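Local coordinates for protein lysyl oxidase (Pichia pastoris, PDB 1W7C) that probably oxidises primary amines, lysine side chains among them, to aldehydes by means of a copper ion and a topaquinone cofactor, at residues T317-Y322 / V429-T434; L452-R457 / L492-D497; V648-H653 / A669-M674. One frame throughout, in Å; residues are numbered along the deposited sequence. Where two conformers were deposited one is given.

From the N terminus onward, contact 1 is the first to close: residues 317-322 meet 429-434 across an intervening 106 residues. Contact 2 follows, joining 452-457 to 492-497 over 34 residues, and contact 3 joins 648-653 to 669-674 over 15. The three loops run in series, none nesting in or crossing another. In space they line up across one β-sandwich. Strands 318-326, 329-344, 488-498 and 642-654 are successive neighbours in one layer, while 418-433, 440-446, 452-458 and 670-678 follow one another in the facing layer. Contacts 2 and 3 touch, Leu492 N lying 2.8 Å from Leu650 O, whereas contact 1 touches neither.

Contact 1. Residues T317-Y322 / V429-T434; sequences TGISFY and VRFIST
The Phe431 ring is met obliquely by Ile319 and by the backbone at Gly318: Ile319 CG2 lies 3.7 Å from Phe431 CE1, while Phe431 CZ comes within 3.8 Å of Gly318 CA. The same CZ of Phe431 stands 3.7 Å from Thr317 O. The Phe321 ring instead offers an edge, close to its own plane, to Val429 CG1, which sits 3.9 Å from Phe321 CZ, the two side chains meeting tip to tip. Val429 CG1 is shared, since Ile319 CD1 also packs on it at 3.9 Å.

Phe431 takes the crowded position for its first torsion, CG lying between the backbone N and the carbonyl carbon (chi1 82°). The side chains of Ile319 and Phe431 run past each other in opposite directions, with Ile319 CG2 alongside CE1 and CD1 of the ring. At Gly318 the backbone angles (phi 85°, psi -133°) would jam any CB against Thr317 O and by themselves call for glycine, and the bare CA lets the ring tip come close. An alanine at Phe431 would probably open a gap beside Gly318 CA and leave the CG2 methyl of Ile319, together with the stacked ring of Phe442, without the ring they pack against.

No hydrogen bond joins the two strands, whose axes pass 8.3 Å apart in a nearly antiparallel sense; they face each other across the β-sandwich of the copper amine oxidase enzyme domain. Further aromatics extend the filling: Trp313 meets Phe431 edge-to-face, and Phe309 does the same with Phe321. Within its layer, strand 318-326 lies between strands 307-314 and 329-344; opposite it, strand 418-433 is flanked by 391-405 and 440-446.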
loop_
_atom_site.group_PDB
_atom_site.type_symbol
_atom_site.label_atom_id
_atom_site.label_comp_id
_atom_site.label_asym_id
_atom_site.label_seq_id
_atom_site.Cartn_x
_atom_site.Cartn_y
_atom_site.Cartn_z
ATOM N N THR A 317 3.501 14.420 -20.801
ATOM C CA THR A 317 3.086 13.694 -19.595
ATOM C C THR A 317 2.909 12.188 -19.835
ATOM O O THR A 317 2.707 11.460 -18.852
ATOM C CB THR A 317 1.791 14.215 -19.012
ATOM O OG1 THR A 317 0.731 14.070 -19.976
ATOM C CG2 THR A 317 1.855 15.707 -18.635
ATOM N N GLY A 318 2.906 11.683 -21.066
ATOM C CA GLY A 318 2.573 10.299 -21.289
ATOM C C GLY A 318 1.074 10.089 -21.405
ATOM O O GLY A 318 0.397 10.838 -22.074
ATOM N N ILE A 319 0.552 9.087 -20.707
ATOM C CA ILE A 319 -0.828 8.659 -20.890
ATOM C C ILE A 319 -1.793 9.482 -20.043
ATOM O O ILE A 319 -1.459 9.903 -18.934
ATOM C CB ILE A 319 -0.973 7.165 -20.597
ATOM C CG1 ILE A 319 -2.095 6.544 -21.418
ATOM C CG2 ILE A 319 -1.187 6.879 -19.097
ATOM C CD1 ILE A 319 -2.130 5.013 -21.363
ATOM N N SER A 320 -2.989 9.687 -20.581
ATOM C CA SER A 320 -4.123 10.271 -19.853
ATOM C C SER A 320 -5.343 9.395 -20.183
ATOM O O SER A 320 -5.383 8.672 -21.187
ATOM C CB SER A 320 -4.449 11.664 -20.388
ATOM O OG SER A 320 -3.470 12.594 -20.062
ATOM N N PHE A 321 -6.358 9.517 -19.326
ATOM C CA PHE A 321 -7.604 8.776 -19.463
ATOM C C PHE A 321 -8.768 9.757 -19.529
ATOM O O PHE A 321 -8.832 10.689 -18.716
ATOM C CB PHE A 321 -7.812 7.850 -18.270
ATOM C CG PHE A 321 -6.741 6.816 -18.115
ATOM C CD1 PHE A 321 -5.590 7.120 -17.399
ATOM C CD2 PHE A 321 -6.869 5.572 -18.669
ATOM C CE1 PHE A 321 -4.578 6.192 -17.290
ATOM C CE2 PHE A 321 -5.863 4.622 -18.551
ATOM C CZ PHE A 321 -4.734 4.917 -17.853
ATOM N N TYR A 322 -9.725 9.474 -20.421
ATOM C CA TYR A 322 -10.903 10.309 -20.561
ATOM C C TYR A 322 -12.151 9.449 -20.561
ATOM O O TYR A 322 -12.167 8.297 -21.045
ATOM C CB TYR A 322 -10.826 11.165 -21.843
ATOM C CG TYR A 322 -9.834 12.273 -21.748
ATOM C CD1 TYR A 322 -8.517 12.103 -22.163
ATOM C CD2 TYR A 322 -10.187 13.489 -21.220
ATOM C CE1 TYR A 322 -7.575 13.155 -22.006
ATOM C CE2 TYR A 322 -9.289 14.512 -21.088
ATOM C CZ TYR A 322 -7.992 14.347 -21.500
ATOM O OH TYR A 322 -7.125 15.413 -21.363
ATOM N N VAL A 429 -3.240 -0.908 -16.627
ATOM C CA VAL A 429 -2.654 -0.102 -17.704
ATOM C C VAL A 429 -1.340 0.463 -17.153
ATOM O O VAL A 429 -1.324 1.138 -16.103
ATOM C CB VAL A 429 -3.591 1.008 -18.179
ATOM C CG1 VAL A 429 -2.990 1.745 -19.355
ATOM C CG2 VAL A 429 -5.011 0.484 -18.487
ATOM N N ARG A 430 -0.233 0.109 -17.827
ATOM C CA ARG A 430 1.083 0.588 -17.409
ATOM C C ARG A 430 1.840 1.300 -18.529
ATOM O O ARG A 430 1.744 0.904 -19.702
ATOM C CB ARG A 430 1.949 -0.592 -16.954
ATOM C CG ARG A 430 3.425 -0.316 -16.834
ATOM C CD ARG A 430 4.220 -1.488 -16.260
ATOM N NE ARG A 430 3.938 -1.652 -14.837
ATOM C CZ ARG A 430 3.584 -2.760 -14.240
ATOM N NH1 ARG A 430 3.485 -3.897 -14.919
ATOM N NH2 ARG A 430 3.329 -2.757 -12.951
ATOM N N PHE A 431 2.599 2.323 -18.149
ATOM C CA PHE A 431 3.727 2.720 -18.985
ATOM C C PHE A 431 4.888 3.053 -18.073
ATOM O O PHE A 431 4.696 3.288 -16.867
ATOM C CB PHE A 431 3.401 3.823 -20.004
ATOM C CG PHE A 431 3.435 5.211 -19.472
ATOM C CD1 PHE A 431 2.384 5.713 -18.744
ATOM C CD2 PHE A 431 4.529 6.030 -19.713
ATOM C CE1 PHE A 431 2.412 7.013 -18.283
ATOM C CE2 PHE A 431 4.538 7.350 -19.255
ATOM C CZ PHE A 431 3.513 7.823 -18.532
ATOM N N ILE A 432 6.084 3.038 -18.647
ATOM C CA ILE A 432 7.293 3.324 -17.898
ATOM C C ILE A 432 8.059 4.410 -18.641
ATOM O O ILE A 432 8.316 4.296 -19.849
ATOM C CB ILE A 432 8.161 2.025 -17.795
ATOM C CG1 ILE A 432 7.437 1.013 -16.902
ATOM C CG2 ILE A 432 9.522 2.420 -17.219
ATOM C CD1 ILE A 432 8.131 -0.352 -16.796
ATOM N N SER A 433 8.385 5.471 -17.930
ATOM C CA SER A 433 9.185 6.560 -18.453
ATOM C C SER A 433 10.562 6.576 -17.806
ATOM O O SER A 433 10.706 6.871 -16.615
ATOM C CB SER A 433 8.437 7.877 -18.165
ATOM O OG SER A 433 9.072 8.945 -18.844
ATOM N N THR A 434 11.575 6.247 -18.609
ATOM C CA THR A 434 12.949 6.355 -18.172
ATOM C C THR A 434 13.459 7.700 -18.649
ATOM O O THR A 434 13.619 7.941 -19.845
ATOM C CB THR A 434 13.820 5.243 -18.751
ATOM O OG1 THR A 434 13.299 3.946 -18.392
ATOM C CG2 THR A 434 15.213 5.376 -18.171
#

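Contact 2. Residues L452-R457 / L492-D497; sequences LEVSVR and LNYKVD. With CA (calcium ion), chain D.
Val454 lays its CG1 methyl over one face of the Tyr494 ring, offset toward the rim, 3.5 Å from Tyr494 CE2. The geometry is that of a CH-pi contact, the methyl standing 27° off the ring normal. CG1 is put there by a first torsion that sets it anti to the backbone N (chi1 175°). Two residues along, Val456 and Leu492 meet tip to tip, with Val456 CG2 3.8 Å from Leu492 CD2.

The polar end of the tyrosine is met by water: one molecule donates to Ser455 O at 2.8 Å and is hydrogen-bonded at the same length to Tyr494 OH, bridging strands that share no direct hydrogen bond. These strands run nearly antiparallel, 10.2 Å apart at their axes, and belong to the facing layers of the enzyme-domain β-sandwich.

Farther out, backbone bonds of Val454 with Phe673 and of Glu453 with Lys445 hold strand 452-458 between 670-678 and 440-446, and one of Tyr494 with Val648 ties strand 488-498 to 642-654. Strand 488-498 carries the copper ligand His490 just ahead of Leu492. At the other end of the segment, Asp497 OD1 binds a calcium ion at 2.3 Å, in a site completed by a water, Leu498, Asp499, Asp643 and Ile644.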
loop_
_atom_site.group_PDB
_atom_site.type_symbol
_atom_site.label_atom_id
_atom_site.label_comp_id
_atom_site.label_asym_id
_atom_site.label_seq_id
_atom_site.Cartn_x
_atom_site.Cartn_y
_atom_site.Cartn_z
ATOM N N LEU A 452 -10.752 2.141 -8.503
ATOM C CA LEU A 452 -9.563 2.315 -9.319
ATOM C C LEU A 452 -8.403 2.730 -8.400
ATOM O O LEU A 452 -8.580 3.566 -7.535
ATOM C CB LEU A 452 -9.818 3.448 -10.349
ATOM C CG LEU A 452 -8.647 4.070 -11.129
ATOM C CD1 LEU A 452 -7.893 3.002 -11.911
ATOM C CD2 LEU A 452 -9.202 5.170 -12.071
ATOM N N GLU A 453 -7.227 2.162 -8.641
ATOM C CA GLU A 453 -6.027 2.521 -7.902
ATOM C C GLU A 453 -5.010 3.091 -8.896
ATOM O O GLU A 453 -4.727 2.447 -9.924
ATOM C CB GLU A 453 -5.437 1.283 -7.224
ATOM C CG GLU A 453 -4.161 1.561 -6.442
ATOM C CD GLU A 453 -3.434 0.278 -6.064
ATOM O OE1 GLU A 453 -3.454 -0.047 -4.866
ATOM O OE2 GLU A 453 -2.877 -0.431 -6.964
ATOM N N VAL A 454 -4.462 4.245 -8.514
ATOM C CA VAL A 454 -3.449 4.967 -9.256
ATOM C C VAL A 454 -2.152 4.824 -8.468
ATOM O O VAL A 454 -2.126 5.149 -7.279
ATOM C CB VAL A 454 -3.838 6.426 -9.398
ATOM C CG1 VAL A 454 -2.727 7.225 -10.071
ATOM C CG2 VAL A 454 -5.119 6.589 -10.135
ATOM N N SER A 455 -1.081 4.366 -9.125
ATOM C CA SER A 455 0.169 4.217 -8.409
ATOM C C SER A 455 1.376 4.552 -9.250
ATOM O O SER A 455 1.340 4.537 -10.495
ATOM C CB SER A 455 0.308 2.807 -7.866
ATOM O OG SER A 455 0.473 1.856 -8.881
ATOM N N VAL A 456 2.468 4.824 -8.551
ATOM C CA VAL A 456 3.767 5.000 -9.161
ATOM C C VAL A 456 4.817 4.278 -8.326
ATOM O O VAL A 456 4.705 4.213 -7.097
ATOM C CB VAL A 456 4.125 6.502 -9.321
ATOM C CG1 VAL A 456 4.230 7.211 -7.998
ATOM C CG2 VAL A 456 5.384 6.705 -10.119
ATOM N N ARG A 457 5.824 3.735 -9.014
ATOM C CA ARG A 457 7.024 3.220 -8.366
ATOM C C ARG A 457 8.228 3.806 -9.097
ATOM O O ARG A 457 8.182 4.004 -10.308
ATOM C CB ARG A 457 7.073 1.690 -8.430
ATOM C CG ARG A 457 5.875 1.026 -7.720
ATOM C CD ARG A 457 5.882 -0.457 -7.897
ATOM N NE ARG A 457 4.782 -1.134 -7.210
ATOM C CZ ARG A 457 4.793 -1.476 -5.917
ATOM N NH1 ARG A 457 5.834 -1.244 -5.152
ATOM N NH2 ARG A 457 3.744 -2.109 -5.391
ATOM N N LEU A 492 4.479 14.045 -7.380
ATOM C CA LEU A 492 3.740 13.847 -8.645
ATOM C C LEU A 492 2.339 14.419 -8.420
ATOM O O LEU A 492 1.731 14.130 -7.395
ATOM C CB LEU A 492 3.597 12.354 -9.021
ATOM C CG LEU A 492 4.832 11.605 -9.417
ATOM C CD1 LEU A 492 5.588 11.131 -8.200
ATOM C CD2 LEU A 492 4.474 10.416 -10.319
ATOM N N ASN A 493 1.819 15.162 -9.391
ATOM C CA ASN A 493 0.475 15.737 -9.352
ATOM C C ASN A 493 -0.401 15.031 -10.367
ATOM O O ASN A 493 -0.018 14.896 -11.528
ATOM C CB ASN A 493 0.514 17.229 -9.677
ATOM C CG ASN A 493 -0.802 17.905 -9.470
ATOM O OD1 ASN A 493 -1.414 18.379 -10.431
ATOM N ND2 ASN A 493 -1.242 18.021 -8.201
ATOM N N TYR A 494 -1.591 14.621 -9.920
ATOM C CA TYR A 494 -2.608 14.066 -10.799
ATOM C C TYR A 494 -3.857 14.948 -10.798
ATOM O O TYR A 494 -4.393 15.306 -9.765
ATOM C CB TYR A 494 -3.008 12.676 -10.327
ATOM C CG TYR A 494 -1.926 11.610 -10.452
ATOM C CD1 TYR A 494 -0.946 11.503 -9.475
ATOM C CD2 TYR A 494 -1.893 10.730 -11.506
ATOM C CE1 TYR A 494 0.055 10.544 -9.589
ATOM C CE2 TYR A 494 -0.931 9.783 -11.621
ATOM C CZ TYR A 494 0.044 9.687 -10.646
ATOM O OH TYR A 494 1.007 8.701 -10.733
ATOM N N LYS A 495 -4.344 15.254 -11.994
ATOM C CA LYS A 495 -5.637 15.905 -12.167
ATOM C C LYS A 495 -6.702 14.817 -12.171
ATOM O O LYS A 495 -6.699 13.946 -13.057
ATOM C CB LYS A 495 -5.664 16.689 -13.468
ATOM C CG LYS A 495 -6.900 17.528 -13.656
ATOM C CD LYS A 495 -6.890 18.161 -15.045
ATOM C CE LYS A 495 -8.059 19.138 -15.267
ATOM N NZ LYS A 495 -8.049 19.597 -16.701
ATOM N N VAL A 496 -7.574 14.822 -11.168
ATOM C CA VAL A 496 -8.587 13.799 -10.996
ATOM C C VAL A 496 -9.939 14.500 -11.073
ATOM O O VAL A 496 -10.485 14.986 -10.066
ATOM C CB VAL A 496 -8.413 13.065 -9.628
ATOM C CG1 VAL A 496 -9.407 11.936 -9.489
ATOM C CG2 VAL A 496 -6.995 12.525 -9.437
ATOM N N ASP A 497 -10.479 14.583 -12.275
ATOM C CA ASP A 497 -11.729 15.287 -12.498
ATOM C C ASP A 497 -12.871 14.285 -12.365
ATOM O O ASP A 497 -13.515 13.857 -13.322
ATOM C CB ASP A 497 -11.710 16.001 -13.841
ATOM C CG ASP A 497 -12.945 16.779 -14.112
ATOM O OD1 ASP A 497 -13.774 16.985 -13.158
ATOM O OD2 ASP A 497 -13.132 17.251 -15.265
HETATM CA CA CA D . -15.603 17.207 -11.821
HETATM O O HOH W 1 0.266 6.424 -12.184
HETATM O O HOH W 2 -17.496 17.405 -10.320
#

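Contact 3. Residues V648-H653 / A669-M674; sequences VNLGLH and AHASFM
Val648 and Phe673 come together through their first torsions. In Val648, CG1 is anti to the backbone N (chi1 -178°); in Phe673, CG lies between the backbone N and the carbonyl carbon (chi1 62°). The CG1 methyl of Val648 thus stands over a face of the ring as a CH-pi contact, 4.0 Å from the Phe673 centroid and 18° off the normal.

The pair lies in the interior between the two layers of the enzyme-domain β-sandwich. Strand 642-654, beside 488-498, faces strand 670-678, beside 452-458, and no hydrogen bond crosses between them.

At the copper end, in one of its two modelled conformers, the side chain of Leu652 lies about 4 Å from that of the copper ligand His490 at nearest atoms. That conformer divides its branches, Leu652 CD1 packing 4.2 Å from Ala669 CB and Leu652 CD2 resting 3.5 Å from His670 O. The next residue, His653, bonds through NE2 to Asn550 O of the second subunit.

Leu650 approaches the Phe673 ring from another direction than Val648. Its CG lies at the ring edge, in plane, and the two side chains cross at about a right angle, Leu650 CD2 being 3.9 Å from Phe673 CD2. That methyl also packs on the backbone at Ser672. The ring of Phe673 touches Val454 and Val496 as well, which joins this contact to the filling beside it. Facing Leu650 is an alanine, and the axes of the strands approach to 6.5 Å. Leu650 CB meets Ala671 CB at 3.8 Å, and Leu650 CD1 rests 3.7 Å from Ala671 O.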
loop_
_atom_site.group_PDB
_atom_site.type_symbol
_atom_site.label_atom_id
_atom_site.label_comp_id
_atom_site.label_asym_id
_atom_site.label_seq_id
_atom_site.Cartn_x
_atom_site.Cartn_y
_atom_site.Cartn_z
ATOM N N VAL A 648 -4.404 15.659 -6.907
ATOM C CA VAL A 648 -3.971 14.728 -5.900
ATOM C C VAL A 648 -2.499 14.442 -6.058
ATOM O O VAL A 648 -2.042 14.129 -7.146
ATOM C CB VAL A 648 -4.768 13.403 -5.967
ATOM C CG1 VAL A 648 -4.319 12.503 -4.873
ATOM C CG2 VAL A 648 -6.266 13.681 -5.890
ATOM N N ASN A 649 -1.730 14.582 -4.976
ATOM C CA ASN A 649 -0.308 14.336 -5.009
ATOM C C ASN A 649 0.113 13.001 -4.409
ATOM O O ASN A 649 -0.450 12.529 -3.410
ATOM C CB ASN A 649 0.449 15.453 -4.285
ATOM C CG ASN A 649 0.266 16.771 -4.954
ATOM O OD1 ASN A 649 0.170 16.838 -6.191
ATOM N ND2 ASN A 649 0.203 17.839 -4.153
ATOM N N LEU A 650 1.132 12.421 -5.033
ATOM C CA LEU A 650 1.877 11.267 -4.515
ATOM C C LEU A 650 3.315 11.674 -4.389
ATOM O O LEU A 650 3.827 12.448 -5.187
ATOM C CB LEU A 650 1.740 10.096 -5.488
ATOM C CG LEU A 650 0.362 9.451 -5.597
ATOM C CD1 LEU A 650 0.384 8.292 -6.531
ATOM C CD2 LEU A 650 -0.151 9.035 -4.236
ATOM N N GLY A 651 4.022 11.099 -3.442
ATOM C CA GLY A 651 5.393 11.506 -3.250
ATOM C C GLY A 651 6.216 10.538 -2.458
ATOM O O GLY A 651 5.688 9.583 -1.888
ATOM N N LEU A 652 7.511 10.813 -2.410
ATOM C CA LEU A 652 8.493 10.037 -1.657
ATOM C C LEU A 652 9.568 10.984 -1.156
ATOM O O LEU A 652 10.121 11.763 -1.945
ATOM C CB LEU A 652 9.173 9.010 -2.569
ATOM C CG LEU A 652 8.276 8.039 -3.355
ATOM C CD1 LEU A 652 9.021 7.347 -4.503
ATOM C CD2 LEU A 652 7.649 6.941 -2.477
ATOM N N HIS A 653 9.894 10.894 0.118
ATOM C CA HIS A 653 11.107 11.500 0.646
ATOM C C HIS A 653 12.213 10.457 0.558
ATOM O O HIS A 653 12.240 9.494 1.334
ATOM C CB HIS A 653 10.937 11.888 2.106
ATOM C CG HIS A 653 9.735 12.730 2.396
ATOM N ND1 HIS A 653 9.425 13.866 1.680
ATOM C CD2 HIS A 653 8.748 12.570 3.304
ATOM C CE1 HIS A 653 8.314 14.387 2.174
ATOM N NE2 HIS A 653 7.868 13.602 3.142
ATOM N N ALA A 669 9.832 1.889 -3.184
ATOM C CA ALA A 669 9.692 3.262 -3.682
ATOM C C ALA A 669 8.343 3.387 -4.383
ATOM O O ALA A 669 8.287 3.485 -5.587
ATOM C CB ALA A 669 10.847 3.601 -4.646
ATOM N N HIS A 670 7.282 3.355 -3.591
ATOM C CA HIS A 670 5.901 3.168 -4.063
ATOM C C HIS A 670 4.988 4.206 -3.454
ATOM O O HIS A 670 5.119 4.552 -2.280
ATOM C CB HIS A 670 5.424 1.842 -3.540
ATOM C CG HIS A 670 4.030 1.452 -3.948
ATOM N ND1 HIS A 670 3.145 0.898 -3.053
ATOM C CD2 HIS A 670 3.367 1.516 -5.133
ATOM C CE1 HIS A 670 2.001 0.640 -3.657
ATOM N NE2 HIS A 670 2.109 0.996 -4.922
ATOM N N ALA A 671 4.068 4.692 -4.265
ATOM C CA ALA A 671 3.041 5.615 -3.798
ATOM C C ALA A 671 1.746 5.312 -4.549
ATOM O O ALA A 671 1.775 4.910 -5.715
ATOM C CB ALA A 671 3.472 7.036 -4.025
ATOM N N SER A 672 0.600 5.474 -3.867
ATOM C CA SER A 672 -0.666 5.103 -4.537
ATOM C C SER A 672 -1.821 5.841 -3.861
ATOM O O SER A 672 -1.743 6.260 -2.696
ATOM C CB SER A 672 -0.942 3.600 -4.476
ATOM O OG SER A 672 -1.190 3.179 -3.127
ATOM N N PHE A 673 -2.924 5.970 -4.596
ATOM C CA PHE A 673 -4.198 6.356 -3.988
ATOM C C PHE A 673 -5.303 5.562 -4.705
ATOM O O PHE A 673 -5.109 5.042 -5.811
ATOM C CB PHE A 673 -4.521 7.851 -4.042
ATOM C CG PHE A 673 -4.663 8.424 -5.444
ATOM C CD1 PHE A 673 -5.894 8.484 -6.086
ATOM C CD2 PHE A 673 -3.570 8.970 -6.080
ATOM C CE1 PHE A 673 -6.015 9.045 -7.341
ATOM C CE2 PHE A 673 -3.685 9.549 -7.323
ATOM C CZ PHE A 673 -4.923 9.595 -7.962
ATOM N N MET A 674 -6.447 5.447 -4.034
ATOM C CA MET A 674 -7.605 4.760 -4.594
ATOM C C MET A 674 -8.795 5.746 -4.674
ATOM O O MET A 674 -8.939 6.648 -3.881
ATOM C CB MET A 674 -8.030 3.549 -3.757
ATOM C CG MET A 674 -7.256 2.292 -4.042
ATOM S SD MET A 674 -7.754 0.954 -2.988
ATOM C CE MET A 674 -7.234 -0.342 -3.836
#